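Lysyl oxidase (Pichia pastoris, PDB 1W7C) is a copper- and topaquinone-dependent amine oxidase that probably oxidises primary amines, including the side-chain amino groups of peptidyl lysine, to aldehydes. Local coordinates at residues A[202-207]-A[261-266]; A[459-464]-A[661-666]; A[171-176]-A[192-197]; A[229-234]-A[249-254]. All blocks are in the same frame, centred on the assembly; numbering follows the deposited sequence.

Contact 1. Residues A[202-207]-A[261-266]; sequences ENLVPT and LDWTVI. With NAG (2-acetamido-2-deoxy-beta-D-glucopyranose), chain S.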
loop_
_atom_site.group_PDB
_atom_site.type_symbol
_atom_site.label_atom_id
_atom_site.label_comp_id
_atom_site.label_asym_id
_atom_site.label_seq_id
_atom_site.Cartn_x
_atom_site.Cartn_y
_atom_site.Cartn_z
ATOM N N GLU A 202 -21.170 -17.672 -15.404
ATOM C CA GLU A 202 -20.895 -18.198 -16.756
ATOM C C GLU A 202 -19.406 -18.143 -17.063
ATOM O O GLU A 202 -18.880 -19.011 -17.760
ATOM C CB GLU A 202 -21.679 -17.416 -17.805
ATOM C CG GLU A 202 -23.175 -17.733 -17.828
ATOM C CD GLU A 202 -23.992 -17.132 -16.678
ATOM O OE1 GLU A 202 -23.583 -16.111 -16.055
ATOM O OE2 GLU A 202 -25.081 -17.656 -16.435
ATOM N N ASN A 203 -18.717 -17.141 -16.531
ATOM C CA ASN A 203 -17.285 -17.000 -16.814
ATOM C C ASN A 203 -16.429 -18.116 -16.223
ATOM O O ASN A 203 -15.292 -18.281 -16.650
ATOM C CB ASN A 203 -16.747 -15.655 -16.292
ATOM C CG ASN A 203 -16.804 -14.533 -17.314
ATOM O OD1 ASN A 203 -16.265 -13.456 -17.077
ATOM N ND2 ASN A 203 -17.480 -14.758 -18.425
ATOM N N LEU A 204 -16.969 -18.867 -15.260
ATOM C CA LEU A 204 -16.265 -20.003 -14.676
ATOM C C LEU A 204 -16.543 -21.316 -15.395
ATOM O O LEU A 204 -15.931 -22.330 -15.070
ATOM C CB LEU A 204 -16.629 -20.139 -13.187
ATOM C CG LEU A 204 -16.307 -18.932 -12.291
ATOM C CD1 LEU A 204 -16.571 -19.239 -10.829
ATOM C CD2 LEU A 204 -14.870 -18.448 -12.465
ATOM N N VAL A 205 -17.426 -21.283 -16.399
ATOM C CA VAL A 205 -17.763 -22.473 -17.175
ATOM C C VAL A 205 -17.690 -22.242 -18.687
ATOM O O VAL A 205 -18.654 -22.487 -19.429
ATOM C CB VAL A 205 -19.144 -23.021 -16.729
ATOM C CG1 VAL A 205 -19.014 -23.738 -15.396
ATOM C CG2 VAL A 205 -20.165 -21.904 -16.607
ATOM N N PRO A 206 -16.516 -21.802 -19.153
ATOM C CA PRO A 206 -16.244 -21.734 -20.588
ATOM C C PRO A 206 -16.085 -23.134 -21.158
ATOM O O PRO A 206 -15.435 -24.000 -20.553
ATOM C CB PRO A 206 -14.912 -20.983 -20.657
ATOM C CG PRO A 206 -14.185 -21.379 -19.384
ATOM C CD PRO A 206 -15.311 -21.476 -18.366
ATOM N N THR A 207 -16.667 -23.362 -22.333
ATOM C CA THR A 207 -16.738 -24.720 -22.914
ATOM C C THR A 207 -15.563 -25.158 -23.767
ATOM O O THR A 207 -15.443 -26.341 -24.069
ATOM C CB THR A 207 -17.982 -24.849 -23.787
ATOM O OG1 THR A 207 -17.907 -23.936 -24.891
ATOM C CG2 THR A 207 -19.247 -24.491 -23.006
ATOM N N LEU A 261 -21.874 -27.498 -9.419
ATOM C CA LEU A 261 -21.397 -26.123 -9.609
ATOM C C LEU A 261 -21.399 -25.300 -8.306
ATOM O O LEU A 261 -21.308 -24.072 -8.329
ATOM C CB LEU A 261 -22.239 -25.411 -10.687
ATOM C CG LEU A 261 -22.126 -26.033 -12.088
ATOM C CD1 LEU A 261 -23.088 -25.371 -13.055
ATOM C CD2 LEU A 261 -20.692 -25.948 -12.600
ATOM N N ASP A 262 -21.467 -25.962 -7.165
ATOM C CA ASP A 262 -21.472 -25.229 -5.906
ATOM C C ASP A 262 -20.195 -24.402 -5.690
ATOM O O ASP A 262 -20.224 -23.409 -4.953
ATOM C CB ASP A 262 -21.687 -26.185 -4.734
ATOM C CG ASP A 262 -23.108 -26.745 -4.675
ATOM O OD1 ASP A 262 -24.027 -26.252 -5.389
ATOM O OD2 ASP A 262 -23.410 -27.684 -3.912
ATOM N N TRP A 263 -19.090 -24.833 -6.296
ATOM C CA TRP A 263 -17.804 -24.126 -6.258
ATOM C C TRP A 263 -17.862 -22.737 -6.918
ATOM O O TRP A 263 -16.920 -21.943 -6.787
ATOM C CB TRP A 263 -16.716 -24.997 -6.871
ATOM C CG TRP A 263 -16.944 -25.351 -8.302
ATOM C CD1 TRP A 263 -17.686 -26.385 -8.786
ATOM C CD2 TRP A 263 -16.437 -24.656 -9.458
ATOM N NE1 TRP A 263 -17.678 -26.379 -10.159
ATOM C CE2 TRP A 263 -16.914 -25.331 -10.596
ATOM C CE3 TRP A 263 -15.636 -23.527 -9.643
ATOM C CZ2 TRP A 263 -16.611 -24.930 -11.889
ATOM C CZ3 TRP A 263 -15.314 -23.141 -10.929
ATOM C CH2 TRP A 263 -15.802 -23.838 -12.039
ATOM N N THR A 264 -18.921 -22.458 -7.681
ATOM C CA THR A 264 -19.093 -21.138 -8.289
ATOM C C THR A 264 -19.874 -20.163 -7.403
ATOM O O THR A 264 -20.030 -19.003 -7.786
ATOM C CB THR A 264 -19.812 -21.225 -9.651
ATOM O OG1 THR A 264 -21.190 -21.550 -9.450
ATOM C CG2 THR A 264 -19.184 -22.290 -10.602
ATOM N N VAL A 265 -20.420 -20.622 -6.271
ATOM C CA VAL A 265 -21.327 -19.822 -5.449
ATOM C C VAL A 265 -20.606 -18.951 -4.425
ATOM O O VAL A 265 -19.792 -19.426 -3.632
ATOM C CB VAL A 265 -22.353 -20.751 -4.734
ATOM C CG1 VAL A 265 -23.255 -19.951 -3.834
ATOM C CG2 VAL A 265 -23.156 -21.540 -5.769
ATOM N N ILE A 266 -20.934 -17.663 -4.433
ATOM C CA ILE A 266 -20.247 -16.701 -3.577
ATOM C C ILE A 266 -20.722 -16.725 -2.130
ATOM O O ILE A 266 -19.931 -16.712 -1.215
ATOM C CB ILE A 266 -20.402 -15.271 -4.137
ATOM C CG1 ILE A 266 -19.797 -15.118 -5.518
ATOM C CG2 ILE A 266 -19.776 -14.237 -3.166
ATOM C CD1 ILE A 266 -20.333 -13.905 -6.214
HETATM C C1 NAG S . -23.174 -26.528 1.063
HETATM C C2 NAG S . -22.688 -26.749 -0.390
HETATM C C3 NAG S . -22.595 -28.233 -0.815
HETATM C C4 NAG S . -22.116 -29.144 0.321
HETATM C C5 NAG S . -22.861 -28.817 1.615
HETATM C C6 NAG S . -22.413 -29.694 2.777
HETATM C C7 NAG S . -23.285 -24.842 -1.860
HETATM C C8 NAG S . -24.370 -24.215 -2.694
HETATM N N2 NAG S . -23.573 -26.031 -1.305
HETATM O O3 NAG S . -21.780 -28.432 -1.984
HETATM O O4 NAG S . -22.328 -30.497 -0.029
HETATM O O5 NAG S . -22.609 -27.470 1.956
HETATM O O6 NAG S . -21.073 -29.386 3.098
HETATM O O7 NAG S . -22.208 -24.254 -1.727
#
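Leu204 and Val205 pack against Leu261, Trp263 and Thr264 where two short 3-10 turns, 202-204 and 262-264, meet within the DUF1965 region of this copper amine oxidase. The tight side is buried. Leu204 CD1 lies 4.0 Å from Thr264 CB, while Val205 CG1 comes within 3.9 Å of Leu261 CD2. The indole of Trp263 presents its six-membered edge to the other turn, and His480 stacks on the ring. Thr264 CG2 covers one indole face, over its centre. The outer side is looser and carries sugar: Asp262, which does not touch residues 202-207, accepts a hydrogen bond of 2.6 Å at OD2 from O3 of the N-acetylglucosamine. An alanine in place of Asp262 would probably leave that sugar hydroxyl without its carboxylate partner and the glycan freer to swing. The second turn is tied from within, since Leu261 O accepts from both N and OG1 of Thr264. At the indole edge, Leu204 O stands 3.4 Å from Trp263 CH2, near the ring plane.

Contact 2. Residues A[459-464]-A[661-666]; sequences AGYIQA and LPNTIF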
loop_
_atom_site.group_PDB
_atom_site.type_symbol
_atom_site.label_atom_id
_atom_site.label_comp_id
_atom_site.label_asym_id
_atom_site.label_seq_id
_atom_site.Cartn_x
_atom_site.Cartn_y
_atom_site.Cartn_z
ATOM N N ALA A 459 -12.638 -7.013 -7.690
ATOM C CA ALA A 459 -13.204 -8.251 -7.160
ATOM C C ALA A 459 -14.117 -8.775 -8.298
ATOM O O ALA A 459 -14.145 -8.249 -9.441
ATOM C CB ALA A 459 -14.006 -8.033 -5.817
ATOM N N GLY A 460 -14.864 -9.789 -7.975
ATOM C CA GLY A 460 -15.871 -10.318 -8.854
ATOM C C GLY A 460 -15.381 -11.618 -9.461
ATOM O O GLY A 460 -14.485 -12.257 -8.908
ATOM N N TYR A 461 -16.066 -12.044 -10.530
ATOM C CA TYR A 461 -15.711 -13.272 -11.239
ATOM C C TYR A 461 -14.653 -12.994 -12.250
ATOM O O TYR A 461 -14.739 -12.059 -13.035
ATOM C CB TYR A 461 -16.932 -13.827 -11.947
ATOM C CG TYR A 461 -17.951 -14.531 -11.071
ATOM C CD1 TYR A 461 -19.165 -13.952 -10.763
ATOM C CD2 TYR A 461 -17.682 -15.772 -10.541
ATOM C CE1 TYR A 461 -20.086 -14.603 -9.943
ATOM C CE2 TYR A 461 -18.577 -16.433 -9.732
ATOM C CZ TYR A 461 -19.781 -15.849 -9.449
ATOM O OH TYR A 461 -20.695 -16.502 -8.655
ATOM N N ILE A 462 -13.689 -13.877 -12.289
ATOM C CA ILE A 462 -12.688 -13.811 -13.348
ATOM C C ILE A 462 -13.241 -14.288 -14.703
ATOM O O ILE A 462 -14.153 -15.087 -14.740
ATOM C CB ILE A 462 -11.429 -14.654 -12.998
ATOM C CG1 ILE A 462 -11.773 -16.140 -12.876
ATOM C CG2 ILE A 462 -10.771 -14.126 -11.779
ATOM C CD1 ILE A 462 -10.572 -17.066 -12.722
ATOM N N GLN A 463 -12.646 -13.823 -15.798
ATOM C CA GLN A 463 -12.867 -14.408 -17.098
ATOM C C GLN A 463 -11.839 -15.512 -17.259
ATOM O O GLN A 463 -10.726 -15.287 -17.674
ATOM C CB GLN A 463 -12.793 -13.368 -18.200
ATOM C CG GLN A 463 -13.052 -13.957 -19.567
ATOM C CD GLN A 463 -13.108 -12.943 -20.685
ATOM O OE1 GLN A 463 -13.725 -11.917 -20.546
ATOM N NE2 GLN A 463 -12.473 -13.250 -21.797
ATOM N N ALA A 464 -12.234 -16.698 -16.844
ATOM C CA ALA A 464 -11.401 -17.869 -16.961
ATOM C C ALA A 464 -11.449 -18.405 -18.387
ATOM O O ALA A 464 -12.080 -17.817 -19.296
ATOM C CB ALA A 464 -11.900 -18.896 -16.010
ATOM N N LEU A 661 -11.398 -18.180 -6.575
ATOM C CA LEU A 661 -12.629 -18.963 -6.718
ATOM C C LEU A 661 -13.355 -19.066 -5.397
ATOM O O LEU A 661 -12.736 -19.465 -4.419
ATOM C CB LEU A 661 -12.349 -20.375 -7.244
ATOM C CG LEU A 661 -11.794 -20.484 -8.665
ATOM C CD1 LEU A 661 -11.476 -21.957 -8.951
ATOM C CD2 LEU A 661 -12.731 -19.860 -9.675
ATOM N N PRO A 662 -14.643 -18.741 -5.326
ATOM C CA PRO A 662 -15.492 -18.348 -6.457
ATOM C C PRO A 662 -15.281 -16.946 -7.008
ATOM O O PRO A 662 -15.676 -16.699 -8.143
ATOM C CB PRO A 662 -16.907 -18.501 -5.895
ATOM C CG PRO A 662 -16.741 -18.207 -4.427
ATOM C CD PRO A 662 -15.397 -18.836 -4.076
ATOM N N ASN A 663 -14.649 -16.067 -6.234
ATOM C CA ASN A 663 -14.427 -14.675 -6.650
ATOM C C ASN A 663 -13.037 -14.210 -6.242
ATOM O O ASN A 663 -12.455 -14.687 -5.266
ATOM C CB ASN A 663 -15.403 -13.708 -5.964
ATOM C CG ASN A 663 -16.654 -13.339 -6.772
ATOM O OD1 ASN A 663 -17.231 -12.288 -6.497
ATOM N ND2 ASN A 663 -17.078 -14.162 -7.724
ATOM N N THR A 664 -12.525 -13.239 -6.991
ATOM C CA THR A 664 -11.368 -12.460 -6.605
ATOM C C THR A 664 -11.705 -11.606 -5.385
ATOM O O THR A 664 -12.829 -11.193 -5.195
ATOM C CB THR A 664 -10.990 -11.575 -7.805
ATOM O OG1 THR A 664 -10.571 -12.424 -8.883
ATOM C CG2 THR A 664 -9.835 -10.653 -7.504
ATOM N N ILE A 665 -10.710 -11.369 -4.536
ATOM C CA ILE A 665 -10.854 -10.552 -3.334
ATOM C C ILE A 665 -10.169 -9.184 -3.481
ATOM O O ILE A 665 -9.126 -9.045 -4.108
ATOM C CB ILE A 665 -10.420 -11.323 -2.051
ATOM C CG1 ILE A 665 -8.916 -11.554 -1.971
ATOM C CG2 ILE A 665 -11.224 -12.618 -1.949
ATOM C CD1 ILE A 665 -8.475 -12.326 -0.744
ATOM N N PHE A 666 -10.778 -8.184 -2.839
ATOM C CA PHE A 666 -10.349 -6.800 -2.938
ATOM C C PHE A 666 -9.052 -6.551 -2.170
ATOM O O PHE A 666 -8.327 -5.610 -2.487
ATOM C CB PHE A 666 -11.389 -5.838 -2.347
ATOM C CG PHE A 666 -12.611 -5.551 -3.219
ATOM C CD1 PHE A 666 -13.904 -5.565 -2.646
ATOM C CD2 PHE A 666 -12.492 -5.153 -4.518
ATOM C CE1 PHE A 666 -15.024 -5.199 -3.422
ATOM C CE2 PHE A 666 -13.585 -4.810 -5.269
ATOM C CZ PHE A 666 -14.844 -4.835 -4.726
HETATM O O HOH W 1 -13.691 -15.859 -10.049
#
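Gly460 O and Thr664 N form the one direct hydrogen bond between these two irregular segments, 2.9 Å long and nearly in line with the carbonyl. Next to it, Ala459 CB sits over the face of the Phe666 ring in a CH-pi contact, 3.4 Å from the ring centroid. The amide of Asn663 stands almost upright on the Tyr461 ring, the two planes 84° apart, with ND2 3.2 Å above the plane and over its centre. Farther along, Ile462 CG2 touches Thr664 OG1 at 3.4 Å.

The next shell fixes these groups. Asn663 ND2 donates an almost straight bond of 2.9 Å to Pro662 O, from above the plane of that carbonyl, which holds the amide over the ring. The same Pro662 O takes a bond from a water that accepts from Ile462 N, so the water bridges the two chains. Tyr461 OH is bonded to Thr264 O, and His413 of the second subunit meets the tyrosine ring edge-to-face. Thr664 OG1 is bonded to Asp660.

Ile462 and Thr664 both pack on the copper ligand His654, and the side chain of Ile462 is about 5 Å from the metal. The contact therefore belongs to the second shell of the copper site through two side chains packed against a metal ligand, while Pro662 O takes two donors, Asn663 ND2 and the bridging water.

Contact 3. Residues A[171-176]-A[192-197]; sequences GCHSAA and TCNINT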
loop_
_atom_site.group_PDB
_atom_site.type_symbol
_atom_site.label_atom_id
_atom_site.label_comp_id
_atom_site.label_asym_id
_atom_site.label_seq_id
_atom_site.Cartn_x
_atom_site.Cartn_y
_atom_site.Cartn_z
ATOM N N GLY A 171 -24.800 -20.323 -23.550
ATOM C CA GLY A 171 -24.893 -19.014 -24.144
ATOM C C GLY A 171 -23.642 -18.724 -24.943
ATOM O O GLY A 171 -22.512 -18.808 -24.441
ATOM N N CYS A 172 -23.835 -18.365 -26.203
ATOM C CA CYS A 172 -22.725 -18.120 -27.106
ATOM C C CYS A 172 -22.669 -16.626 -27.389
ATOM O O CYS A 172 -23.714 -15.951 -27.460
ATOM C CB CYS A 172 -22.893 -18.971 -28.381
ATOM S SG CYS A 172 -23.079 -20.758 -27.995
ATOM N N HIS A 173 -21.453 -16.114 -27.507
ATOM C CA HIS A 173 -21.194 -14.672 -27.496
ATOM C C HIS A 173 -19.813 -14.371 -28.108
ATOM O O HIS A 173 -19.026 -15.270 -28.379
ATOM C CB HIS A 173 -21.276 -14.136 -26.061
ATOM C CG HIS A 173 -20.368 -14.842 -25.113
ATOM N ND1 HIS A 173 -19.211 -14.279 -24.639
ATOM C CD2 HIS A 173 -20.433 -16.082 -24.571
ATOM C CE1 HIS A 173 -18.590 -15.140 -23.851
ATOM N NE2 HIS A 173 -19.309 -16.244 -23.796
ATOM N N SER A 174 -19.579 -13.095 -28.372
ATOM C CA SER A 174 -18.497 -12.617 -29.221
ATOM C C SER A 174 -17.407 -11.918 -28.396
ATOM O O SER A 174 -17.687 -11.202 -27.433
ATOM C CB SER A 174 -19.079 -11.633 -30.247
ATOM O OG SER A 174 -20.000 -12.270 -31.110
ATOM N N ALA A 175 -16.164 -12.071 -28.838
ATOM C CA ALA A 175 -14.988 -11.451 -28.210
ATOM C C ALA A 175 -14.925 -9.970 -28.553
ATOM O O ALA A 175 -15.366 -9.542 -29.628
ATOM C CB ALA A 175 -13.732 -12.134 -28.664
ATOM N N ALA A 176 -14.416 -9.189 -27.608
ATOM C CA ALA A 176 -14.242 -7.751 -27.795
ATOM C C ALA A 176 -12.770 -7.411 -27.620
ATOM O O ALA A 176 -12.148 -7.837 -26.630
ATOM C CB ALA A 176 -15.067 -6.985 -26.784
ATOM N N THR A 192 -17.216 -17.607 -28.300
ATOM C CA THR A 192 -17.241 -18.879 -27.605
ATOM C C THR A 192 -18.588 -19.114 -26.976
ATOM O O THR A 192 -19.489 -18.276 -27.098
ATOM C CB THR A 192 -16.108 -18.940 -26.546
ATOM O OG1 THR A 192 -15.929 -20.292 -26.104
ATOM C CG2 THR A 192 -16.443 -18.110 -25.287
ATOM N N CYS A 193 -18.722 -20.253 -26.303
ATOM C CA CYS A 193 -19.929 -20.582 -25.570
ATOM C C CYS A 193 -19.592 -20.918 -24.117
ATOM O O CYS A 193 -18.542 -21.498 -23.824
ATOM C CB CYS A 193 -20.640 -21.790 -26.202
ATOM S SG CYS A 193 -21.135 -21.586 -27.919
ATOM N N ASN A 194 -20.501 -20.556 -23.217
ATOM C CA ASN A 194 -20.352 -20.826 -21.798
ATOM C C ASN A 194 -21.634 -21.467 -21.283
ATOM O O ASN A 194 -22.732 -21.177 -21.795
ATOM C CB ASN A 194 -20.108 -19.530 -21.010
ATOM C CG ASN A 194 -18.823 -18.836 -21.406
ATOM O OD1 ASN A 194 -18.652 -18.435 -22.559
ATOM N ND2 ASN A 194 -17.935 -18.638 -20.437
ATOM N N ILE A 195 -21.520 -22.330 -20.285
ATOM C CA ILE A 195 -22.700 -22.976 -19.709
ATOM C C ILE A 195 -23.544 -21.919 -18.963
ATOM O O ILE A 195 -22.996 -21.078 -18.255
ATOM C CB ILE A 195 -22.283 -24.114 -18.738
ATOM C CG1 ILE A 195 -21.353 -25.141 -19.417
ATOM C CG2 ILE A 195 -23.513 -24.762 -18.120
ATOM C CD1 ILE A 195 -21.980 -25.948 -20.490
ATOM N N ASN A 196 -24.862 -21.963 -19.119
ATOM C CA ASN A 196 -25.741 -21.054 -18.386
ATOM C C ASN A 196 -25.762 -21.429 -16.918
ATOM O O ASN A 196 -25.804 -22.610 -16.572
ATOM C CB ASN A 196 -27.200 -21.124 -18.868
ATOM C CG ASN A 196 -27.392 -20.692 -20.295
ATOM O OD1 ASN A 196 -26.566 -19.991 -20.877
ATOM N ND2 ASN A 196 -28.516 -21.097 -20.870
ATOM N N THR A 197 -25.747 -20.417 -16.061
ATOM C CA THR A 197 -25.865 -20.609 -14.619
ATOM C C THR A 197 -26.952 -19.718 -14.081
ATOM O O THR A 197 -27.382 -18.773 -14.745
ATOM C CB THR A 197 -24.568 -20.269 -13.879
ATOM O OG1 THR A 197 -24.387 -18.844 -13.862
ATOM C CG2 THR A 197 -23.353 -20.868 -14.556
#
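His173 and Asn194 lie on one face of an antiparallel beta hairpin, and Cys172 and Cys193 on the other. The two side chains of the first pair cross at about a right angle, with the ring and amide planes 45° apart. His173 NE2 gives an almost straight bond of 2.6 Å to Asn194 OD1, which lies in the ring plane, whereas the donor stands above the plane of the amide carbonyl. The histidine CG sits between the backbone N and the carbonyl carbon (chi1 55°). The side chains of His173 and Thr192 lie side by side, pointing the same way, with Thr192 CG2 3.7 Å from His173 NE2. A phenylalanine in place of His173 would probably leave Asn194 OD1 without this donor and its amide less firmly held.

On the opposite face the non-hydrogen-bonded pair Cys172 and Cys193 is joined by a cross-strand disulfide, SG to SG 2.1 Å, with a chi3 of 102° and the two CA atoms only 4.0 Å apart. The pairs Gly171 with Asn194 and His173 with Thr192 flank it, each hydrogen-bonded in both directions.

Asn194 ND2 is bonded to Glu202 O, and Phe350 meets the imidazole. Strand 187-195 lies between 170-180, an outermost strand of this chain's five-stranded sheet, and 209-214, while helix 136-150 packs on Cys172 and Ser174.

Contact 4. Residues A[229-234]-A[249-254]; sequences IYNNKV and DFVTLP
Tyr230 reaches across to the loop 249-254 with its ring edge, its CG anti to the backbone N (chi1 179°). The hydroxyl accepts a bond of 2.8 Å from Leu253 N, and OH also donates to a water 2.6 Å away that bonds in turn to Leu253 O, so both backbone groups of Leu253 are tied to one phenol. Nearer the root of the ring, Tyr230 CD2 lies 4.1 Å from Phe250 CZ, and Leu162 of helix 153-163 packs on both aromatics.

Tyr230 also opens a type I' beta turn, closed by Lys233, that joins strands 224-230 and 233-235 as a hairpin at the edge of the five-stranded sheet. At the first corner of the turn Asn231 extends its amide between Leu253 and Val251. OD1 rests 3.7 Å from Leu253 CD2 and is bonded to Asn468, while ND2 donates to a second water, at 2.9 Å, that is held by Val251 O. Asn232, the other corner residue, turns to Thr471 and bonds it through ND2.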
loop_
_atom_site.group_PDB
_atom_site.type_symbol
_atom_site.label_atom_id
_atom_site.label_comp_id
_atom_site.label_asym_id
_atom_site.label_seq_id
_atom_site.Cartn_x
_atom_site.Cartn_y
_atom_site.Cartn_z
ATOM N N ILE A 229 -13.738 -23.751 -34.102
ATOM C CA ILE A 229 -12.436 -24.124 -33.573
ATOM C C ILE A 229 -12.661 -24.897 -32.287
ATOM O O ILE A 229 -13.341 -24.415 -31.387
ATOM C CB ILE A 229 -11.574 -22.875 -33.326
ATOM C CG1 ILE A 229 -11.332 -22.111 -34.630
ATOM C CG2 ILE A 229 -10.270 -23.248 -32.618
ATOM C CD1 ILE A 229 -10.915 -20.684 -34.432
ATOM N N TYR A 230 -12.076 -26.092 -32.211
ATOM C CA TYR A 230 -12.255 -26.972 -31.067
ATOM C C TYR A 230 -11.029 -27.848 -30.942
ATOM O O TYR A 230 -10.548 -28.393 -31.934
ATOM C CB TYR A 230 -13.532 -27.809 -31.214
ATOM C CG TYR A 230 -13.747 -28.771 -30.061
ATOM C CD1 TYR A 230 -14.322 -28.347 -28.866
ATOM C CD2 TYR A 230 -13.354 -30.098 -30.163
ATOM C CE1 TYR A 230 -14.510 -29.215 -27.825
ATOM C CE2 TYR A 230 -13.543 -30.983 -29.123
ATOM C CZ TYR A 230 -14.114 -30.540 -27.960
ATOM O OH TYR A 230 -14.303 -31.406 -26.922
ATOM N N ASN A 231 -10.495 -27.955 -29.724
ATOM C CA ASN A 231 -9.268 -28.717 -29.476
ATOM C C ASN A 231 -8.154 -28.307 -30.447
ATOM O O ASN A 231 -7.451 -29.142 -30.990
ATOM C CB ASN A 231 -9.548 -30.228 -29.532
ATOM C CG ASN A 231 -8.365 -31.067 -29.077
ATOM O OD1 ASN A 231 -7.555 -30.641 -28.234
ATOM N ND2 ASN A 231 -8.268 -32.293 -29.622
ATOM N N ASN A 232 -8.042 -26.995 -30.662
ATOM C CA ASN A 232 -7.015 -26.376 -31.506
ATOM C C ASN A 232 -7.034 -26.779 -32.986
ATOM O O ASN A 232 -6.055 -26.578 -33.684
ATOM C CB ASN A 232 -5.619 -26.607 -30.903
ATOM C CG ASN A 232 -5.410 -25.823 -29.635
ATOM O OD1 ASN A 232 -5.487 -24.580 -29.663
ATOM N ND2 ASN A 232 -5.177 -26.517 -28.511
ATOM N N LYS A 233 -8.174 -27.295 -33.429
ATOM C CA LYS A 233 -8.403 -27.660 -34.819
ATOM C C LYS A 233 -9.430 -26.712 -35.425
ATOM O O LYS A 233 -10.351 -26.302 -34.769
ATOM C CB LYS A 233 -8.868 -29.115 -34.912
ATOM C CG LYS A 233 -7.815 -30.089 -34.387
ATOM C CD LYS A 233 -8.116 -31.531 -34.761
ATOM C CE LYS A 233 -7.190 -32.521 -34.041
ATOM N NZ LYS A 233 -5.801 -32.434 -34.547
ATOM N N VAL A 234 -9.214 -26.362 -36.686
ATOM C CA VAL A 234 -10.052 -25.429 -37.425
ATOM C C VAL A 234 -10.908 -26.174 -38.435
ATOM O O VAL A 234 -10.380 -26.955 -39.237
ATOM C CB VAL A 234 -9.196 -24.382 -38.171
ATOM C CG1 VAL A 234 -10.075 -23.382 -38.902
ATOM C CG2 VAL A 234 -8.249 -23.660 -37.188
ATOM N N ASP A 249 -11.426 -41.837 -34.524
ATOM C CA ASP A 249 -10.249 -41.139 -34.007
ATOM C C ASP A 249 -10.537 -39.733 -33.420
ATOM O O ASP A 249 -9.596 -39.048 -32.989
ATOM C CB ASP A 249 -9.136 -41.067 -35.076
ATOM C CG ASP A 249 -9.473 -40.141 -36.252
ATOM O OD1 ASP A 249 -10.667 -39.860 -36.503
ATOM O OD2 ASP A 249 -8.593 -39.679 -37.007
ATOM N N PHE A 250 -11.809 -39.313 -33.358
ATOM C CA PHE A 250 -12.115 -37.951 -32.894
ATOM C C PHE A 250 -11.941 -37.830 -31.388
ATOM O O PHE A 250 -12.494 -38.628 -30.633
ATOM C CB PHE A 250 -13.540 -37.509 -33.269
ATOM C CG PHE A 250 -13.804 -36.059 -32.993
ATOM C CD1 PHE A 250 -13.394 -35.086 -33.895
ATOM C CD2 PHE A 250 -14.422 -35.665 -31.810
ATOM C CE1 PHE A 250 -13.604 -33.735 -33.618
ATOM C CE2 PHE A 250 -14.634 -34.328 -31.527
ATOM C CZ PHE A 250 -14.224 -33.357 -32.431
ATOM N N VAL A 251 -11.218 -36.791 -30.964
ATOM C CA VAL A 251 -10.966 -36.527 -29.553
ATOM C C VAL A 251 -11.958 -35.484 -29.032
ATOM O O VAL A 251 -11.995 -34.353 -29.515
ATOM C CB VAL A 251 -9.500 -36.070 -29.327
ATOM C CG1 VAL A 251 -9.266 -35.649 -27.871
ATOM C CG2 VAL A 251 -8.529 -37.197 -29.736
ATOM N N THR A 252 -12.775 -35.899 -28.072
ATOM C CA THR A 252 -13.625 -34.987 -27.326
ATOM C C THR A 252 -12.963 -34.696 -25.994
ATOM O O THR A 252 -12.637 -35.609 -25.225
ATOM C CB THR A 252 -15.003 -35.594 -27.115
ATOM O OG1 THR A 252 -15.590 -35.903 -28.383
ATOM C CG2 THR A 252 -15.955 -34.580 -26.498
ATOM N N LEU A 253 -12.722 -33.417 -25.732
ATOM C CA LEU A 253 -12.088 -33.034 -24.493
ATOM C C LEU A 253 -13.065 -33.179 -23.317
ATOM O O LEU A 253 -14.286 -33.158 -23.512
ATOM C CB LEU A 253 -11.596 -31.596 -24.587
ATOM C CG LEU A 253 -10.505 -31.325 -25.609
ATOM C CD1 LEU A 253 -10.375 -29.837 -25.824
ATOM C CD2 LEU A 253 -9.165 -31.938 -25.166
ATOM N N PRO A 254 -12.533 -33.349 -22.107
ATOM C CA PRO A 254 -13.380 -33.493 -20.922
ATOM C C PRO A 254 -14.421 -32.381 -20.774
ATOM O O PRO A 254 -14.129 -31.192 -20.936
ATOM C CB PRO A 254 -12.370 -33.473 -19.767
ATOM C CG PRO A 254 -11.115 -34.027 -20.378
ATOM C CD PRO A 254 -11.102 -33.461 -21.773
HETATM O O HOH W 2 -15.620 -30.996 -24.712
HETATM O O HOH W 3 -10.448 -33.000 -31.468
#

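The four contacts lie on the same side of the chain's centre and run from the copper site outward. Contact 3 closes first along the chain, contact 1 then opens with contact 4 nested in its loop, and contact 2 follows in the enzyme domain. Contacts 3 and 4 involve the same five-stranded antiparallel sheet, with centres about 18 Å apart. Contact 1 touches both its neighbours: its centre is about 11 Å from that of contact 2 and about 13 Å from that of contact 3. It thus links this sheet to the metal-bearing domain. Contacts 2 and 4 are about 28 Å apart between centres. Contacts 1, 2 and 4 all touch the second subunit, while contact 3 does not.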